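Local coordinates for protein tyrosyl-tRNA synthetase (Aeropyrum pernix, PDB 2CYA) that probably catalyses the ATP-dependent activation of tyrosine and its transfer to the acceptor end of tRNA(Tyr), working as a homodimeric class I aminoacyl-tRNA synthetase, at residues A[9-13]-A[64-68]; A[70-76]-A[112-118]; A[132-137]-A[197-203]; A[279-284]-A[330-334]. One frame throughout, in Å; residues are numbered along the deposited sequence.

Contact 1. Residues A[9-13]-A[64-68]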
loop_
_atom_site.group_PDB
_atom_site.type_symbol
_atom_site.label_atom_id
_atom_site.label_comp_id
_atom_site.label_asym_id
_atom_site.label_seq_id
_atom_site.Cartn_x
_atom_site.Cartn_y
_atom_site.Cartn_z
ATOM N N ARG A 9 -4.824 -5.988 -38.066
ATOM C CA ARG A 9 -4.423 -6.170 -36.672
ATOM C C ARG A 9 -5.487 -5.561 -35.793
ATOM O O ARG A 9 -5.915 -6.169 -34.811
ATOM C CB ARG A 9 -3.088 -5.490 -36.383
ATOM C CG ARG A 9 -1.924 -6.100 -37.103
ATOM C CD ARG A 9 -0.676 -5.301 -36.853
ATOM N NE ARG A 9 -0.121 -5.548 -35.526
ATOM C CZ ARG A 9 0.903 -4.869 -35.020
ATOM N NH1 ARG A 9 1.469 -3.899 -35.730
ATOM N NH2 ARG A 9 1.382 -5.178 -33.822
ATOM N N PHE A 10 -5.936 -4.366 -36.162
ATOM C CA PHE A 10 -6.951 -3.695 -35.384
ATOM C C PHE A 10 -8.248 -4.496 -35.287
ATOM O O PHE A 10 -8.745 -4.724 -34.178
ATOM C CB PHE A 10 -7.261 -2.314 -35.949
ATOM C CG PHE A 10 -8.342 -1.583 -35.190
ATOM C CD1 PHE A 10 -8.040 -0.848 -34.055
ATOM C CD2 PHE A 10 -9.670 -1.666 -35.596
ATOM C CE1 PHE A 10 -9.043 -0.204 -33.325
ATOM C CE2 PHE A 10 -10.684 -1.033 -34.881
ATOM C CZ PHE A 10 -10.371 -0.298 -33.740
ATOM N N ASN A 11 -8.800 -4.927 -36.426
ATOM C CA ASN A 11 -10.063 -5.686 -36.387
ATOM C C ASN A 11 -9.909 -6.991 -35.621
ATOM O O ASN A 11 -10.855 -7.474 -35.014
ATOM C CB ASN A 11 -10.582 -5.994 -37.789
ATOM C CG ASN A 11 -11.010 -4.751 -38.542
ATOM O OD1 ASN A 11 -11.651 -3.857 -37.988
ATOM N ND2 ASN A 11 -10.673 -4.701 -39.822
ATOM N N ARG A 12 -8.720 -7.563 -35.667
ATOM C CA ARG A 12 -8.455 -8.800 -34.959
ATOM C C ARG A 12 -8.475 -8.530 -33.445
ATOM O O ARG A 12 -9.001 -9.324 -32.674
ATOM C CB ARG A 12 -7.094 -9.350 -35.378
ATOM C CG ARG A 12 -6.438 -10.252 -34.345
ATOM C CD ARG A 12 -6.070 -11.578 -34.953
ATOM N NE ARG A 12 -7.274 -12.295 -35.371
ATOM C CZ ARG A 12 -7.275 -13.313 -36.226
ATOM N NH1 ARG A 12 -6.133 -13.732 -36.759
ATOM N NH2 ARG A 12 -8.417 -13.914 -36.543
ATOM N N ILE A 13 -7.893 -7.407 -33.039
ATOM C CA ILE A 13 -7.857 -7.018 -31.634
ATOM C C ILE A 13 -9.229 -6.528 -31.177
ATOM O O ILE A 13 -9.681 -6.865 -30.080
ATOM C CB ILE A 13 -6.809 -5.889 -31.392
ATOM C CG1 ILE A 13 -5.405 -6.455 -31.550
ATOM C CG2 ILE A 13 -6.992 -5.276 -30.023
ATOM C CD1 ILE A 13 -4.327 -5.402 -31.571
ATOM N N GLU A 64 -1.817 -13.080 -31.756
ATOM C CA GLU A 64 -1.733 -13.260 -33.210
ATOM C C GLU A 64 -1.650 -11.914 -33.907
ATOM O O GLU A 64 -1.286 -11.837 -35.076
ATOM C CB GLU A 64 -2.933 -14.079 -33.735
ATOM C CG GLU A 64 -3.044 -15.472 -33.085
ATOM C CD GLU A 64 -4.212 -16.319 -33.602
ATOM O OE1 GLU A 64 -5.274 -15.763 -33.985
ATOM O OE2 GLU A 64 -4.067 -17.559 -33.601
ATOM N N ALA A 65 -1.967 -10.850 -33.182
ATOM C CA ALA A 65 -1.896 -9.507 -33.745
ATOM C C ALA A 65 -0.525 -8.871 -33.473
ATOM O O ALA A 65 -0.323 -7.675 -33.693
ATOM C CB ALA A 65 -3.018 -8.647 -33.178
ATOM N N GLY A 66 0.424 -9.674 -32.998
ATOM C CA GLY A 66 1.750 -9.144 -32.749
ATOM C C GLY A 66 2.051 -8.517 -31.387
ATOM O O GLY A 66 3.173 -8.065 -31.175
ATOM N N VAL A 67 1.090 -8.488 -30.463
ATOM C CA VAL A 67 1.326 -7.910 -29.126
ATOM C C VAL A 67 2.140 -8.848 -28.217
ATOM O O VAL A 67 1.827 -10.026 -28.129
ATOM C CB VAL A 67 -0.014 -7.601 -28.416
ATOM C CG1 VAL A 67 0.254 -7.044 -27.010
ATOM C CG2 VAL A 67 -0.843 -6.595 -29.255
ATOM N N ASP A 68 3.189 -8.349 -27.560
ATOM C CA ASP A 68 3.965 -9.191 -26.635
ATOM C C ASP A 68 3.101 -9.234 -25.375
ATOM O O ASP A 68 2.951 -8.234 -24.656
ATOM C CB ASP A 68 5.342 -8.582 -26.334
ATOM C CG ASP A 68 6.365 -8.845 -27.454
ATOM O OD1 ASP A 68 6.538 -10.026 -27.870
ATOM O OD2 ASP A 68 7.010 -7.877 -27.913
#
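Arg-9 and Ile-13, one turn apart on helix 5-14, close on Ala-65, where a Schellman motif ends helix 51-64 and leads the chain into strand 68-73 of the Rossmann-type catalytic domain. Gly-66 is the C-prime residue of that motif, with Gly-66 N bonded to Val-63 O and Val-67 N to Leu-62 O. The tight part is apolar. The methyl of Ala-65 points at the helix and meets the CG1 branch of Ile-13, Ala-65 CB lying 3.6 Å from Ile-13 CG1, while CD1 of the same isoleucine reaches on to Val-67 CG2 at a looser 4.4 Å. Leu-26 of helix 23-32 and Leu-62 also pack against Ile-13, which is buried.

The solvent side is slacker. Arg-12 lays its CG on Ala-65 CB at 4.0 Å, and then its chain, bent at chi2 and chi3, turns out to Glu-64. OE1 of Glu-64 sits over one face of the guanidinium, 3.5 Å from Arg-12 NH1, a salt bridge by proximity of charge, the oxygen being well above the guanidinium plane; the two flat groups are inclined by 46°. Asp-61 also touches Arg-12.

Arg-9 provides the directed polar grip. A bend at chi3 (76°) swings its guanidinium side-on to the carbonyl of Ala-65, and both bonds converge on one oxygen lying near the guanidinium plane: Arg-9 NE reaches Ala-65 O at 2.8 Å, and Arg-9 NH2 reaches that same Ala-65 O at 3.0 Å with an N-H...O angle of 137°.

Contact 2. Residues A[70-76]-A[112-118]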
loop_
_atom_site.group_PDB
_atom_site.type_symbol
_atom_site.label_atom_id
_atom_site.label_comp_id
_atom_site.label_asym_id
_atom_site.label_seq_id
_atom_site.Cartn_x
_atom_site.Cartn_y
_atom_site.Cartn_z
ATOM N N SER A 70 1.447 -10.866 -21.672
ATOM C CA SER A 70 1.668 -11.454 -20.357
ATOM C C SER A 70 0.323 -11.652 -19.675
ATOM O O SER A 70 -0.649 -10.905 -19.905
ATOM C CB SER A 70 2.508 -10.535 -19.458
ATOM O OG SER A 70 3.772 -10.256 -20.009
ATOM N N VAL A 71 0.258 -12.675 -18.845
ATOM C CA VAL A 71 -0.950 -12.915 -18.080
ATOM C C VAL A 71 -0.467 -12.762 -16.635
ATOM O O VAL A 71 0.489 -13.423 -16.216
ATOM C CB VAL A 71 -1.542 -14.343 -18.288
ATOM C CG1 VAL A 71 -2.656 -14.587 -17.261
ATOM C CG2 VAL A 71 -2.144 -14.489 -19.720
ATOM N N LEU A 72 -1.083 -11.861 -15.886
ATOM C CA LEU A 72 -0.677 -11.693 -14.489
ATOM C C LEU A 72 -1.606 -12.499 -13.591
ATOM O O LEU A 72 -2.796 -12.212 -13.511
ATOM C CB LEU A 72 -0.728 -10.218 -14.051
ATOM C CG LEU A 72 -0.397 -10.057 -12.552
ATOM C CD1 LEU A 72 1.098 -10.350 -12.357
ATOM C CD2 LEU A 72 -0.750 -8.624 -12.027
ATOM N N GLU A 73 -1.070 -13.513 -12.928
ATOM C CA GLU A 73 -1.884 -14.302 -12.010
ATOM C C GLU A 73 -1.899 -13.416 -10.776
ATOM O O GLU A 73 -0.964 -13.435 -9.987
ATOM C CB GLU A 73 -1.203 -15.656 -11.759
ATOM C CG GLU A 73 -1.081 -16.418 -13.083
ATOM C CD GLU A 73 -0.217 -17.651 -13.035
ATOM O OE1 GLU A 73 0.647 -17.753 -12.133
ATOM O OE2 GLU A 73 -0.389 -18.517 -13.933
ATOM N N ALA A 74 -2.961 -12.617 -10.647
ATOM C CA ALA A 74 -3.107 -11.640 -9.564
ATOM C C ALA A 74 -3.456 -12.277 -8.231
ATOM O O ALA A 74 -4.532 -12.026 -7.674
ATOM C CB ALA A 74 -4.161 -10.621 -9.946
ATOM N N THR A 75 -2.532 -13.084 -7.721
ATOM C CA THR A 75 -2.753 -13.809 -6.484
ATOM C C THR A 75 -2.933 -12.928 -5.260
ATOM O O THR A 75 -3.783 -13.221 -4.420
ATOM C CB THR A 75 -1.612 -14.810 -6.216
ATOM O OG1 THR A 75 -0.383 -14.101 -6.038
ATOM C CG2 THR A 75 -1.474 -15.796 -7.400
ATOM N N TRP A 76 -2.155 -11.852 -5.158
ATOM C CA TRP A 76 -2.282 -10.962 -4.011
ATOM C C TRP A 76 -3.630 -10.236 -4.050
ATOM O O TRP A 76 -4.248 -9.980 -3.017
ATOM C CB TRP A 76 -1.103 -9.970 -3.972
ATOM C CG TRP A 76 0.150 -10.611 -3.435
ATOM C CD1 TRP A 76 0.622 -11.862 -3.722
ATOM C CD2 TRP A 76 1.085 -10.035 -2.511
ATOM N NE1 TRP A 76 1.792 -12.101 -3.036
ATOM C CE2 TRP A 76 2.095 -10.997 -2.281
ATOM C CE3 TRP A 76 1.166 -8.800 -1.852
ATOM C CZ2 TRP A 76 3.169 -10.763 -1.419
ATOM C CZ3 TRP A 76 2.241 -8.565 -0.993
ATOM C CH2 TRP A 76 3.224 -9.541 -0.787
ATOM N N VAL A 112 2.995 -16.775 -24.507
ATOM C CA VAL A 112 2.504 -15.939 -23.408
ATOM C C VAL A 112 3.398 -16.063 -22.176
ATOM O O VAL A 112 3.808 -17.156 -21.817
ATOM C CB VAL A 112 1.069 -16.343 -22.981
ATOM C CG1 VAL A 112 0.581 -15.435 -21.846
ATOM C CG2 VAL A 112 0.124 -16.269 -24.167
ATOM N N ARG A 113 3.703 -14.938 -21.534
ATOM C CA ARG A 113 4.507 -14.963 -20.325
ATOM C C ARG A 113 3.584 -14.918 -19.096
ATOM O O ARG A 113 2.909 -13.919 -18.837
ATOM C CB ARG A 113 5.474 -13.778 -20.309
ATOM C CG ARG A 113 6.425 -13.783 -19.118
ATOM C CD ARG A 113 7.273 -12.501 -19.050
ATOM N NE ARG A 113 6.463 -11.276 -19.010
ATOM C CZ ARG A 113 6.635 -10.290 -18.129
ATOM N NH1 ARG A 113 7.586 -10.379 -17.199
ATOM N NH2 ARG A 113 5.877 -9.200 -18.189
ATOM N N PHE A 114 3.527 -16.021 -18.358
ATOM C CA PHE A 114 2.706 -16.087 -17.158
ATOM C C PHE A 114 3.537 -15.567 -15.998
ATOM O O PHE A 114 4.680 -15.985 -15.812
ATOM C CB PHE A 114 2.239 -17.523 -16.891
ATOM C CG PHE A 114 1.149 -17.978 -17.821
ATOM C CD1 PHE A 114 1.458 -18.535 -19.057
ATOM C CD2 PHE A 114 -0.187 -17.819 -17.471
ATOM C CE1 PHE A 114 0.447 -18.933 -19.938
ATOM C CE2 PHE A 114 -1.214 -18.212 -18.340
ATOM C CZ PHE A 114 -0.892 -18.771 -19.573
ATOM N N VAL A 115 2.958 -14.638 -15.241
ATOM C CA VAL A 115 3.627 -13.990 -14.117
ATOM C C VAL A 115 2.769 -14.069 -12.871
ATOM O O VAL A 115 1.590 -13.692 -12.897
ATOM C CB VAL A 115 3.854 -12.482 -14.417
ATOM C CG1 VAL A 115 4.783 -11.853 -13.392
ATOM C CG2 VAL A 115 4.389 -12.309 -15.801
ATOM N N ASP A 116 3.350 -14.565 -11.789
ATOM C CA ASP A 116 2.654 -14.636 -10.497
ATOM C C ASP A 116 2.878 -13.265 -9.828
ATOM O O ASP A 116 3.989 -12.745 -9.838
ATOM C CB ASP A 116 3.270 -15.744 -9.620
ATOM C CG ASP A 116 2.528 -15.934 -8.301
ATOM O OD1 ASP A 116 2.342 -14.943 -7.556
ATOM O OD2 ASP A 116 2.125 -17.073 -8.008
ATOM N N ALA A 117 1.834 -12.666 -9.267
ATOM C CA ALA A 117 1.979 -11.362 -8.613
ATOM C C ALA A 117 3.148 -11.344 -7.608
ATOM O O ALA A 117 3.712 -10.290 -7.314
ATOM C CB ALA A 117 0.683 -11.000 -7.907
ATOM N N GLU A 118 3.505 -12.513 -7.084
ATOM C CA GLU A 118 4.595 -12.613 -6.120
ATOM C C GLU A 118 5.909 -12.062 -6.660
ATOM O O GLU A 118 6.715 -11.524 -5.898
ATOM C CB GLU A 118 4.815 -14.068 -5.702
ATOM C CG GLU A 118 5.660 -14.211 -4.460
ATOM C CD GLU A 118 4.889 -14.814 -3.304
ATOM O OE1 GLU A 118 3.723 -14.409 -3.054
ATOM O OE2 GLU A 118 5.460 -15.700 -2.636
HETATM O O HOH W 1 0.309 -18.388 -9.652
HETATM O O HOH W 2 1.779 -16.199 -5.185
#
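Strands 70-73 and 113-116 run parallel, their axes 4.7 Å apart and inclined by 21°, in a ladder from Val-71 N to Arg-113 O (2.9 Å) through to Ala-117 N on Glu-73 O. On one sheet face Arg-113 grips Ser-70 side-on: Arg-113 NE and NH2 each lie 3.0 Å from Ser-70 OG, which is close to the guanidinium plane, while Val-115 CG2 covers the centre of one guanidinium face. An alanine in place of Ser-70 has no hydroxyl for both N-H groups to share, and the guanidinium would probably be freer to turn. On the other face Val-71 lies alongside Phe-114, Val-71 CB 3.8 Å from Phe-114 CD2. Water 1 donates to both Glu-73 OE1 and Asp-116 OD2, bridging two like charges; Glu-73 also has a salt bridge to Arg-99. Past the strands, Trp-76 NE1 bonds Glu-118 OE1 (3.0 Å, 169°), the carboxylate standing almost perpendicular to the indole. CG of Asp-116 is anti to its N (chi1 -176°), which lets Asp-116 OD1 cap Glu-118 N at 2.7 Å. Leu-72 touches Tyr-39 and Asp-172, predicted tyrosine-binding residues; parallel strands leading into helices beside the substrate pocket are typical of the class I synthetase Rossmann fold.

Contact 3. Residues A[132-137]-A[197-203]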
loop_
_atom_site.group_PDB
_atom_site.type_symbol
_atom_site.label_atom_id
_atom_site.label_comp_id
_atom_site.label_asym_id
_atom_site.label_seq_id
_atom_site.Cartn_x
_atom_site.Cartn_y
_atom_site.Cartn_z
ATOM N N ARG A 132 4.076 6.059 -5.550
ATOM C CA ARG A 132 4.015 7.202 -6.444
ATOM C C ARG A 132 2.609 7.334 -7.038
ATOM O O ARG A 132 2.084 8.448 -7.204
ATOM C CB ARG A 132 5.088 7.060 -7.512
ATOM C CG ARG A 132 6.479 7.320 -6.932
ATOM C CD ARG A 132 7.559 6.801 -7.825
ATOM N NE ARG A 132 7.259 7.111 -9.211
ATOM C CZ ARG A 132 7.724 6.412 -10.239
ATOM N NH1 ARG A 132 8.517 5.362 -10.018
ATOM N NH2 ARG A 132 7.375 6.745 -11.479
ATOM N N VAL A 133 1.971 6.203 -7.330
ATOM C CA VAL A 133 0.625 6.255 -7.867
ATOM C C VAL A 133 -0.327 6.794 -6.812
ATOM O O VAL A 133 -1.188 7.604 -7.117
ATOM C CB VAL A 133 0.117 4.866 -8.321
ATOM C CG1 VAL A 133 -1.358 4.952 -8.633
ATOM C CG2 VAL A 133 0.888 4.395 -9.564
ATOM N N ALA A 134 -0.179 6.343 -5.569
ATOM C CA ALA A 134 -1.053 6.804 -4.501
ATOM C C ALA A 134 -0.904 8.307 -4.227
ATOM O O ALA A 134 -1.837 8.945 -3.740
ATOM C CB ALA A 134 -0.784 6.018 -3.225
ATOM N N LYS A 135 0.262 8.866 -4.528
ATOM C CA LYS A 135 0.501 10.287 -4.285
ATOM C C LYS A 135 -0.176 11.168 -5.325
ATOM O O LYS A 135 -0.388 12.359 -5.094
ATOM C CB LYS A 135 2.004 10.589 -4.279
ATOM C CG LYS A 135 2.747 10.021 -3.080
ATOM C CD LYS A 135 4.251 10.312 -3.124
ATOM C CE LYS A 135 4.564 11.813 -3.144
ATOM N NZ LYS A 135 3.989 12.521 -1.969
ATOM N N ARG A 136 -0.521 10.576 -6.464
ATOM C CA ARG A 136 -1.145 11.317 -7.546
ATOM C C ARG A 136 -2.633 11.079 -7.711
ATOM O O ARG A 136 -3.193 11.385 -8.764
ATOM C CB ARG A 136 -0.449 10.996 -8.859
ATOM C CG ARG A 136 0.357 12.131 -9.403
ATOM C CD ARG A 136 1.832 11.905 -9.255
ATOM N NE ARG A 136 2.468 13.092 -8.703
ATOM C CZ ARG A 136 3.779 13.300 -8.689
ATOM N NH1 ARG A 136 4.607 12.396 -9.210
ATOM N NH2 ARG A 136 4.263 14.406 -8.137
ATOM N N ALA A 137 -3.278 10.532 -6.686
ATOM C CA ALA A 137 -4.704 10.280 -6.768
ATOM C C ALA A 137 -5.360 10.417 -5.405
ATOM O O ALA A 137 -5.048 9.675 -4.467
ATOM C CB ALA A 137 -4.962 8.898 -7.332
ATOM N N VAL A 197 -3.698 8.789 -14.549
ATOM C CA VAL A 197 -2.495 8.993 -13.770
ATOM C C VAL A 197 -1.176 8.833 -14.510
ATOM O O VAL A 197 -0.163 9.417 -14.116
ATOM C CB VAL A 197 -2.555 8.026 -12.548
ATOM C CG1 VAL A 197 -1.173 7.623 -12.088
ATOM C CG2 VAL A 197 -3.333 8.690 -11.436
ATOM N N ALA A 198 -1.192 8.063 -15.589
ATOM C CA ALA A 198 0.015 7.775 -16.362
ATOM C C ALA A 198 0.940 8.954 -16.717
ATOM O O ALA A 198 2.146 8.887 -16.485
ATOM C CB ALA A 198 -0.370 7.017 -17.640
ATOM N N GLU A 199 0.391 10.016 -17.294
ATOM C CA GLU A 199 1.231 11.154 -17.693
ATOM C C GLU A 199 1.841 11.880 -16.484
ATOM O O GLU A 199 2.999 12.286 -16.520
ATOM C CB GLU A 199 0.437 12.104 -18.613
ATOM C CG GLU A 199 0.152 11.460 -19.979
ATOM C CD GLU A 199 -0.722 12.302 -20.913
ATOM O OE1 GLU A 199 -1.052 13.466 -20.579
ATOM O OE2 GLU A 199 -1.072 11.787 -22.000
ATOM N N LYS A 200 1.084 11.990 -15.404
ATOM C CA LYS A 200 1.601 12.626 -14.192
ATOM C C LYS A 200 2.845 11.912 -13.662
ATOM O O LYS A 200 3.745 12.554 -13.132
ATOM C CB LYS A 200 0.529 12.645 -13.106
ATOM C CG LYS A 200 -0.604 13.576 -13.430
ATOM C CD LYS A 200 -1.738 13.428 -12.435
ATOM C CE LYS A 200 -2.883 14.329 -12.829
ATOM N NZ LYS A 200 -4.058 14.136 -11.942
ATOM N N LEU A 201 2.890 10.589 -13.800
ATOM C CA LEU A 201 4.027 9.798 -13.334
ATOM C C LEU A 201 5.064 9.498 -14.402
ATOM O O LEU A 201 6.018 8.774 -14.143
ATOM C CB LEU A 201 3.558 8.444 -12.778
ATOM C CG LEU A 201 2.790 8.358 -11.462
ATOM C CD1 LEU A 201 1.610 9.302 -11.465
ATOM C CD2 LEU A 201 2.330 6.926 -11.266
ATOM N N GLY A 202 4.889 10.010 -15.608
ATOM C CA GLY A 202 5.871 9.699 -16.634
ATOM C C GLY A 202 5.785 8.250 -17.083
ATOM O O GLY A 202 6.771 7.675 -17.522
ATOM N N ARG A 203 4.600 7.654 -16.985
ATOM C CA ARG A 203 4.395 6.271 -17.406
ATOM C C ARG A 203 3.488 6.239 -18.630
ATOM O O ARG A 203 2.698 7.149 -18.830
ATOM C CB ARG A 203 3.740 5.468 -16.274
ATOM C CG ARG A 203 4.679 5.176 -15.127
ATOM C CD ARG A 203 5.705 4.168 -15.595
ATOM N NE ARG A 203 6.803 4.053 -14.656
ATOM C CZ ARG A 203 7.636 3.023 -14.612
ATOM N NH1 ARG A 203 7.490 2.010 -15.463
ATOM N NH2 ARG A 203 8.611 3.011 -13.713
#
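Leu-201 fits its two methyls against Val-133 and Arg-136, its CG anti to the carbonyl carbon (chi1 -70°), which brings the branched end to the other segment. The Leu-201 and Val-133 side chains cross at about a right angle, with Leu-201 CD2 a tight 3.4 Å from Val-133 CG2. The leucine and Arg-136 chains pass in opposite directions, Leu-201 CD1 lying 3.4 Å from Arg-136 CD. The aliphatic part of Arg-136 also lies across Lys-200, Arg-136 CG being 3.7 Å from Lys-200 CB. Were Leu-201 cut back to an alanine, a gap would probably open beside Val-133 and the Arg-136 methylenes would keep only Lys-200 of their two neighbours here. Val-197 adds a looser flank, its CG2 3.8 Å from Arg-136 O. Both segments are helix ends: helix 124-135 finishes in one, and in the other a Schellman motif with Gly-202 as C-prime residue follows helix 188-198, Arg-203 N bonding Ala-198 O. Leu-201 O, in the same turn, lies at the edge of the Arg-132 guanidinium, 3.6 Å from Arg-132 NH2. Further out, helix 161-175 backs the pair through Ser-171 against Val-133 and Phe-174 against Val-197. Helix 124-135 also borders the dimer interface: Lys-135 NZ forms a salt bridge with Asp-82 of the second subunit.

Contact 4. Residues A[279-284]-A[330-334]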
loop_
_atom_site.group_PDB
_atom_site.type_symbol
_atom_site.label_atom_id
_atom_site.label_comp_id
_atom_site.label_asym_id
_atom_site.label_seq_id
_atom_site.Cartn_x
_atom_site.Cartn_y
_atom_site.Cartn_z
ATOM N N ILE A 279 -23.649 -16.499 -24.673
ATOM C CA ILE A 279 -22.769 -17.653 -24.816
ATOM C C ILE A 279 -22.596 -17.965 -26.305
ATOM O O ILE A 279 -21.479 -18.211 -26.778
ATOM C CB ILE A 279 -23.350 -18.877 -24.100
ATOM C CG1 ILE A 279 -23.254 -18.668 -22.587
ATOM C CG2 ILE A 279 -22.663 -20.161 -24.597
ATOM C CD1 ILE A 279 -23.955 -19.709 -21.765
ATOM N N ALA A 280 -23.696 -17.938 -27.048
ATOM C CA ALA A 280 -23.628 -18.232 -28.483
ATOM C C ALA A 280 -22.741 -17.222 -29.186
ATOM O O ALA A 280 -21.864 -17.578 -29.973
ATOM C CB ALA A 280 -25.023 -18.203 -29.100
ATOM N N ARG A 281 -22.963 -15.952 -28.890
ATOM C CA ARG A 281 -22.190 -14.899 -29.518
ATOM C C ARG A 281 -20.710 -14.809 -29.105
ATOM O O ARG A 281 -19.821 -14.760 -29.957
ATOM C CB ARG A 281 -22.846 -13.542 -29.255
ATOM C CG ARG A 281 -22.093 -12.401 -29.931
ATOM C CD ARG A 281 -22.638 -11.030 -29.560
ATOM N NE ARG A 281 -21.842 -9.971 -30.169
ATOM C CZ ARG A 281 -22.026 -8.671 -29.954
ATOM N NH1 ARG A 281 -22.988 -8.261 -29.137
ATOM N NH2 ARG A 281 -21.237 -7.782 -30.547
ATOM N N TYR A 282 -20.455 -14.788 -27.804
ATOM C CA TYR A 282 -19.097 -14.612 -27.309
ATOM C C TYR A 282 -18.208 -15.838 -27.194
ATOM O O TYR A 282 -16.987 -15.716 -27.189
ATOM C CB TYR A 282 -19.146 -13.886 -25.967
ATOM C CG TYR A 282 -19.775 -12.511 -26.071
ATOM C CD1 TYR A 282 -19.395 -11.634 -27.086
ATOM C CD2 TYR A 282 -20.758 -12.092 -25.166
ATOM C CE1 TYR A 282 -19.974 -10.374 -27.203
ATOM C CE2 TYR A 282 -21.345 -10.836 -25.282
ATOM C CZ TYR A 282 -20.938 -9.981 -26.305
ATOM O OH TYR A 282 -21.448 -8.704 -26.403
ATOM N N ILE A 283 -18.814 -17.011 -27.097
ATOM C CA ILE A 283 -18.057 -18.228 -26.979
ATOM C C ILE A 283 -18.179 -19.159 -28.198
ATOM O O ILE A 283 -17.172 -19.520 -28.806
ATOM C CB ILE A 283 -18.469 -18.980 -25.707
ATOM C CG1 ILE A 283 -18.142 -18.131 -24.478
ATOM C CG2 ILE A 283 -17.749 -20.307 -25.641
ATOM C CD1 ILE A 283 -18.586 -18.750 -23.179
ATOM N N LEU A 284 -19.398 -19.533 -28.583
ATOM C CA LEU A 284 -19.545 -20.456 -29.710
ATOM C C LEU A 284 -19.131 -19.846 -31.043
ATOM O O LEU A 284 -18.323 -20.434 -31.757
ATOM C CB LEU A 284 -20.971 -21.014 -29.778
ATOM C CG LEU A 284 -21.486 -21.770 -28.536
ATOM C CD1 LEU A 284 -22.927 -22.221 -28.796
ATOM C CD2 LEU A 284 -20.596 -22.990 -28.209
ATOM N N VAL A 330 -27.420 -24.763 -28.103
ATOM C CA VAL A 330 -26.298 -24.112 -27.448
ATOM C C VAL A 330 -25.669 -25.092 -26.471
ATOM O O VAL A 330 -24.451 -25.214 -26.404
ATOM C CB VAL A 330 -26.760 -22.805 -26.733
ATOM C CG1 VAL A 330 -25.740 -22.362 -25.666
ATOM C CG2 VAL A 330 -26.936 -21.701 -27.785
ATOM N N ALA A 331 -26.511 -25.820 -25.740
ATOM C CA ALA A 331 -26.036 -26.791 -24.765
ATOM C C ALA A 331 -25.146 -27.821 -25.424
ATOM O O ALA A 331 -24.043 -28.103 -24.944
ATOM C CB ALA A 331 -27.214 -27.479 -24.097
ATOM N N GLU A 332 -25.618 -28.372 -26.540
ATOM C CA GLU A 332 -24.860 -29.393 -27.246
ATOM C C GLU A 332 -23.543 -28.860 -27.820
ATOM O O GLU A 332 -22.525 -29.557 -27.752
ATOM C CB GLU A 332 -25.739 -30.054 -28.326
ATOM C CG GLU A 332 -26.997 -30.778 -27.750
ATOM C CD GLU A 332 -26.641 -31.878 -26.747
ATOM O OE1 GLU A 332 -25.781 -32.732 -27.080
ATOM O OE2 GLU A 332 -27.219 -31.892 -25.631
ATOM N N SER A 333 -23.537 -27.642 -28.369
ATOM C CA SER A 333 -22.289 -27.064 -28.889
ATOM C C SER A 333 -21.304 -26.740 -27.742
ATOM O O SER A 333 -20.092 -26.924 -27.865
ATOM C CB SER A 333 -22.575 -25.787 -29.668
ATOM O OG SER A 333 -23.484 -26.047 -30.712
ATOM N N LEU A 334 -21.830 -26.257 -26.627
ATOM C CA LEU A 334 -20.996 -25.911 -25.477
ATOM C C LEU A 334 -20.294 -27.163 -24.977
ATOM O O LEU A 334 -19.145 -27.128 -24.547
ATOM C CB LEU A 334 -21.875 -25.337 -24.370
ATOM C CG LEU A 334 -21.222 -24.481 -23.306
ATOM C CD1 LEU A 334 -20.325 -23.429 -23.964
ATOM C CD2 LEU A 334 -22.348 -23.825 -22.471
#
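Val-330 opens the contact by sending its methyls to three residues of helix 275-284: Val-330 CG1 meets Ile-279 CG2 at 3.9 Å, while Val-330 CG2 lies 4.2 Å from both Ala-280 CB and Leu-284 CD1. The valine holds CG1 anti to its backbone N (chi1 161°), which splits the branches this way. Both methyls of Leu-284 are applied to Ser-333 next, its CD1 and CD2 each 3.7 Å from Ser-333 CB. It is the carbon of the serine that packs; Ser-333 OG turns back to bond Ala-329 O in its own helix. The segments are helical, 14° from parallel, with axes 11.1 Å apart, and the contact is bridged by carbon contacts, chiefly from Ile-279, Leu-284 and Leu-334, in the C-terminal helical region. In 279-284 a wider pi-type turn lets Ile-279 O accept from both Ile-283 N and Leu-284 N. Leu-334 comes last: its CD1 lies 4.1 Å from Ile-279 CG2, the two side chains crossing near a right angle, and more loosely reaches Ile-283 CG2 at 4.4 Å. Ile-261 of helix 254-262 packs on Ile-279 and Leu-334 alike, while Phe-290 touches Leu-284 and Ser-333.

Contacts 1 and 2 are joined through strand 68-73: the turn of contact 1 feeds the strand whose later part pairs in contact 2, their centres 21 Å apart. Contact 2 lies nearest the predicted tyrosine pocket, the Leu-72 side chain being about 3 Å from that of Asp-172; in contact 1 the side chains of Val-67 and Tyr-39 are about 8 Å apart. Helices 117-121 and 124-135 follow each other from contact 2 to contact 3, and both contacts touch the second subunit. Contact 4 lies across the chain's centre from contact 3, centres 42 Å apart, and the Ile-283 side chain is about 8 Å from those of His-49 and Trp-52, inferred to bind ATP.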